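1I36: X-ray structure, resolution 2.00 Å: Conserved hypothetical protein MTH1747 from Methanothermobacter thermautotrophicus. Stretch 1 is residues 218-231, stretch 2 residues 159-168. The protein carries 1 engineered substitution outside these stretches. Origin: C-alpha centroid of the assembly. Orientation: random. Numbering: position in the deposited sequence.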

# COMPACT_ATOMS: atom_id res chain seq x y z
N ARG A 218 3.23 -18.17 -8.93
CA ARG A 218 4.37 -18.09 -8.02
C ARG A 218 4.02 -17.20 -6.83
O ARG A 218 4.36 -17.52 -5.69
CB ARG A 218 5.61 -17.57 -8.75
CG ARG A 218 6.87 -17.41 -7.85
CD ARG A 218 7.34 -18.75 -7.22
NE ARG A 218 8.32 -18.55 -6.13
CZ ARG A 218 8.27 -19.18 -4.95
NH1 ARG A 218 7.30 -20.04 -4.68
NH2 ARG A 218 9.18 -18.91 -4.01
N ARG A 219 3.32 -16.09 -7.09
CA ARG A 219 2.92 -15.16 -6.04
C ARG A 219 2.03 -15.83 -4.99
O ARG A 219 2.10 -15.52 -3.81
CB ARG A 219 2.15 -13.96 -6.62
CG ARG A 219 3.00 -12.99 -7.42
CD ARG A 219 4.02 -12.25 -6.56
NE ARG A 219 4.44 -11.02 -7.21
CZ ARG A 219 5.33 -10.95 -8.19
NH1 ARG A 219 5.94 -12.05 -8.63
NH2 ARG A 219 5.55 -9.78 -8.79
N TYR A 220 1.16 -16.73 -5.46
CA TYR A 220 0.25 -17.44 -4.57
C TYR A 220 1.04 -18.34 -3.61
O TYR A 220 0.76 -18.37 -2.40
CB TYR A 220 -0.73 -18.27 -5.38
CG TYR A 220 -1.64 -19.09 -4.52
CD1 TYR A 220 -2.69 -18.50 -3.83
CD2 TYR A 220 -1.44 -20.47 -4.38
CE1 TYR A 220 -3.54 -19.25 -3.04
CE2 TYR A 220 -2.29 -21.23 -3.58
CZ TYR A 220 -3.34 -20.61 -2.91
OH TYR A 220 -4.19 -21.35 -2.12
N GLU A 221 2.02 -19.06 -4.16
CA GLU A 221 2.88 -19.96 -3.39
C GLU A 221 3.69 -19.11 -2.41
O GLU A 221 3.86 -19.46 -1.26
CB GLU A 221 3.87 -20.72 -4.30
CG GLU A 221 3.27 -21.62 -5.40
CD GLU A 221 2.31 -22.67 -4.90
OE1 GLU A 221 2.61 -23.34 -3.88
OE2 GLU A 221 1.24 -22.83 -5.53
N GLU A 222 4.22 -17.99 -2.91
CA GLU A 222 5.00 -17.08 -2.09
C GLU A 222 4.21 -16.53 -0.92
O GLU A 222 4.75 -16.38 0.18
CB GLU A 222 5.55 -15.93 -2.92
CG GLU A 222 6.77 -16.26 -3.77
CD GLU A 222 7.16 -15.10 -4.70
OE1 GLU A 222 6.26 -14.34 -5.10
OE2 GLU A 222 8.34 -14.95 -5.05
N MET A 223 2.92 -16.25 -1.13
CA MET A 223 2.08 -15.73 -0.06
C MET A 223 1.78 -16.77 1.00
O MET A 223 1.63 -16.43 2.16
CB MET A 223 0.76 -15.15 -0.58
CG MET A 223 0.84 -13.69 -0.98
SD MET A 223 1.42 -12.56 0.33
CE MET A 223 0.51 -13.03 1.61
N LYS A 224 1.69 -18.05 0.61
CA LYS A 224 1.46 -19.11 1.60
C LYS A 224 2.65 -19.12 2.55
O LYS A 224 2.47 -19.24 3.76
CB LYS A 224 1.30 -20.48 0.92
CG LYS A 224 0.09 -20.56 -0.02
CD LYS A 224 -0.32 -22.00 -0.39
CE LYS A 224 0.80 -22.75 -1.11
NZ LYS A 224 0.34 -24.09 -1.65
N GLU A 225 3.85 -18.92 2.01
CA GLU A 225 5.07 -18.90 2.84
C GLU A 225 5.05 -17.68 3.74
O GLU A 225 5.41 -17.78 4.91
CB GLU A 225 6.33 -18.84 1.97
CG GLU A 225 6.49 -19.99 1.02
CD GLU A 225 7.68 -19.83 0.04
OE1 GLU A 225 8.34 -18.75 0.01
OE2 GLU A 225 7.93 -20.80 -0.70
N VAL A 226 4.72 -16.52 3.18
CA VAL A 226 4.64 -15.29 3.97
C VAL A 226 3.68 -15.48 5.13
O VAL A 226 3.95 -15.07 6.25
CB VAL A 226 4.17 -14.06 3.11
CG1 VAL A 226 3.65 -12.93 4.01
CG2 VAL A 226 5.31 -13.56 2.25
N GLN A 227 2.53 -16.09 4.85
CA GLN A 227 1.55 -16.32 5.88
C GLN A 227 2.18 -17.17 7.00
O GLN A 227 2.06 -16.84 8.17
CB GLN A 227 0.34 -17.03 5.26
CG GLN A 227 -0.60 -17.76 6.24
CD GLN A 227 -1.29 -16.86 7.24
OE1 GLN A 227 -1.87 -15.84 6.87
NE2 GLN A 227 -1.26 -17.24 8.52
N ASP A 228 2.85 -18.26 6.62
CA ASP A 228 3.50 -19.12 7.63
C ASP A 228 4.57 -18.35 8.41
O ASP A 228 4.61 -18.40 9.64
CB ASP A 228 4.05 -20.39 6.98
CG ASP A 228 2.94 -21.36 6.60
OD1 ASP A 228 1.81 -21.20 7.10
OD2 ASP A 228 3.18 -22.28 5.78
N MET A 229 5.37 -17.53 7.71
CA MET A 229 6.41 -16.76 8.37
C MET A 229 5.83 -15.74 9.34
O MET A 229 6.28 -15.65 10.49
CB MET A 229 7.36 -16.12 7.34
CG MET A 229 8.17 -17.18 6.52
SD MET A 229 9.42 -16.53 5.34
CE MET A 229 9.83 -18.04 4.30
N LEU A 230 4.80 -15.01 8.92
CA LEU A 230 4.15 -14.06 9.80
C LEU A 230 3.57 -14.76 11.03
O LEU A 230 3.55 -14.19 12.12
CB LEU A 230 3.02 -13.32 9.08
CG LEU A 230 3.36 -12.07 8.29
CD1 LEU A 230 2.04 -11.53 7.70
CD2 LEU A 230 4.01 -11.02 9.26
N ALA A 231 3.08 -15.98 10.85
CA ALA A 231 2.50 -16.77 11.96
C ALA A 231 3.48 -17.14 13.09
O ALA A 231 3.06 -17.49 14.19
CB ALA A 231 1.83 -18.04 11.41
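Stretch 2 (159-168) KMLRSSYTKG

Two helices far apart in sequence can pack through a few apolar side chains and finish the contact with a lysine that meets a carboxylate, and MTH1747 offers a compact example. Stretch 2 is helical throughout, its backbone amides bonded to carbonyls four residues back, as in Ser-164 N to Met-160 O at 2.8 Å. Its axis passes 10.0 Å from that of the helix 218-231 at a signed crossing angle of -126°, so the chains run obliquely antiparallel: the early residues of stretch 2 meet the late residues of stretch 1.

Lys-159 makes no contact, and the interface opens with Met-160, whose CA-to-CB bond points toward the partner helix. Its CG lies 3.4 Å from Met-229 CB, while its SD approaches Leu-230 CG at 4.0 Å and its CE reaches Leu-230 N at 3.6 Å. Leu-161 starts away from stretch 1, yet the end of its side chain returns, placing CD2 3.6 Å from Leu-230 CD2. Arg-162 stays clear. Ser-163 touches lightly, its OG 3.9 Å from Val-226 CG2. At Ser-164 the backbones come nearest, with its CA 6.1 Å from Val-226 CA; the small side chain sets OG 3.4 Å from Val-226 CG1 and 3.7 Å from Leu-230 CD1.

Tyr-165 and Thr-166 take no part, and Lys-167 brings the helix back to the interface. This lysine reaches across the partner helix, CD 3.7 Å from Met-223 SD and CE 4.0 Å from Arg-219 CD. Its NZ forms a salt bridge with Glu-222 OE1 at 3.3 Å and donates a hydrogen bond to Ser-163 OG at 3.1 Å; the like charge of Arg-219 is also near, its NE 4.6 Å from Lys-167 NZ. Gly-168 then leaves the contact as the helix continues.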

# COMPACT_ATOMS: atom_id res chain seq x y z
N LYS A 159 13.22 -9.37 5.13
CA LYS A 159 12.93 -9.69 3.74
C LYS A 159 11.46 -10.13 3.54
O LYS A 159 10.76 -9.67 2.62
CB LYS A 159 13.85 -10.80 3.25
CG LYS A 159 13.55 -11.25 1.81
CD LYS A 159 14.43 -12.37 1.37
CE LYS A 159 13.91 -12.96 0.07
NZ LYS A 159 12.56 -13.56 0.33
N MET A 160 11.01 -11.01 4.43
CA MET A 160 9.65 -11.55 4.41
C MET A 160 8.63 -10.43 4.69
O MET A 160 7.56 -10.41 4.09
CB MET A 160 9.55 -12.65 5.48
CG MET A 160 8.16 -13.15 5.80
SD MET A 160 7.10 -12.15 6.98
CE MET A 160 7.57 -12.74 8.60
N LEU A 161 8.96 -9.52 5.61
CA LEU A 161 8.05 -8.42 5.92
C LEU A 161 7.88 -7.46 4.75
O LEU A 161 6.76 -7.02 4.46
CB LEU A 161 8.50 -7.69 7.19
CG LEU A 161 8.26 -8.58 8.42
CD1 LEU A 161 8.96 -8.01 9.64
CD2 LEU A 161 6.76 -8.70 8.67
N ARG A 162 8.98 -7.18 4.06
CA ARG A 162 8.93 -6.31 2.88
C ARG A 162 8.09 -6.98 1.81
O ARG A 162 7.29 -6.32 1.12
CB ARG A 162 10.33 -6.02 2.32
CG ARG A 162 10.27 -5.10 1.08
CD ARG A 162 11.61 -4.60 0.57
NE ARG A 162 12.11 -5.43 -0.52
CZ ARG A 162 13.16 -5.12 -1.29
NH1 ARG A 162 13.83 -3.98 -1.11
NH2 ARG A 162 13.60 -6.01 -2.18
N SER A 163 8.29 -8.28 1.65
CA SER A 163 7.58 -9.08 0.67
C SER A 163 6.09 -9.11 0.98
O SER A 163 5.24 -8.94 0.09
CB SER A 163 8.16 -10.51 0.66
OG SER A 163 7.42 -11.34 -0.23
N SER A 164 5.77 -9.27 2.25
CA SER A 164 4.40 -9.31 2.72
C SER A 164 3.67 -8.00 2.38
O SER A 164 2.54 -8.00 1.89
CB SER A 164 4.38 -9.51 4.22
OG SER A 164 3.04 -9.63 4.67
N TYR A 165 4.35 -6.89 2.61
CA TYR A 165 3.76 -5.57 2.35
C TYR A 165 3.56 -5.33 0.85
O TYR A 165 2.44 -5.05 0.39
CB TYR A 165 4.63 -4.45 2.95
CG TYR A 165 4.07 -3.06 2.70
CD1 TYR A 165 4.51 -2.31 1.63
CD2 TYR A 165 3.10 -2.52 3.54
CE1 TYR A 165 3.99 -1.03 1.38
CE2 TYR A 165 2.57 -1.24 3.31
CZ TYR A 165 3.02 -0.51 2.24
OH TYR A 165 2.51 0.75 1.98
N THR A 166 4.63 -5.50 0.07
CA THR A 166 4.54 -5.26 -1.37
C THR A 166 3.54 -6.16 -2.10
O THR A 166 2.86 -5.71 -3.04
CB THR A 166 5.92 -5.25 -2.07
OG1 THR A 166 6.51 -6.55 -1.99
CG2 THR A 166 6.85 -4.23 -1.40
N LYS A 167 3.39 -7.41 -1.64
CA LYS A 167 2.41 -8.30 -2.26
C LYS A 167 0.98 -7.91 -1.83
O LYS A 167 0.03 -8.04 -2.61
CB LYS A 167 2.67 -9.76 -1.92
CG LYS A 167 3.89 -10.35 -2.62
CD LYS A 167 4.20 -11.72 -2.01
CE LYS A 167 5.27 -12.47 -2.81
NZ LYS A 167 6.45 -11.64 -3.15
N GLY A 168 0.83 -7.46 -0.59
CA GLY A 168 -0.47 -7.03 -0.10
C GLY A 168 -0.98 -5.82 -0.88
O GLY A 168 -2.16 -5.77 -1.21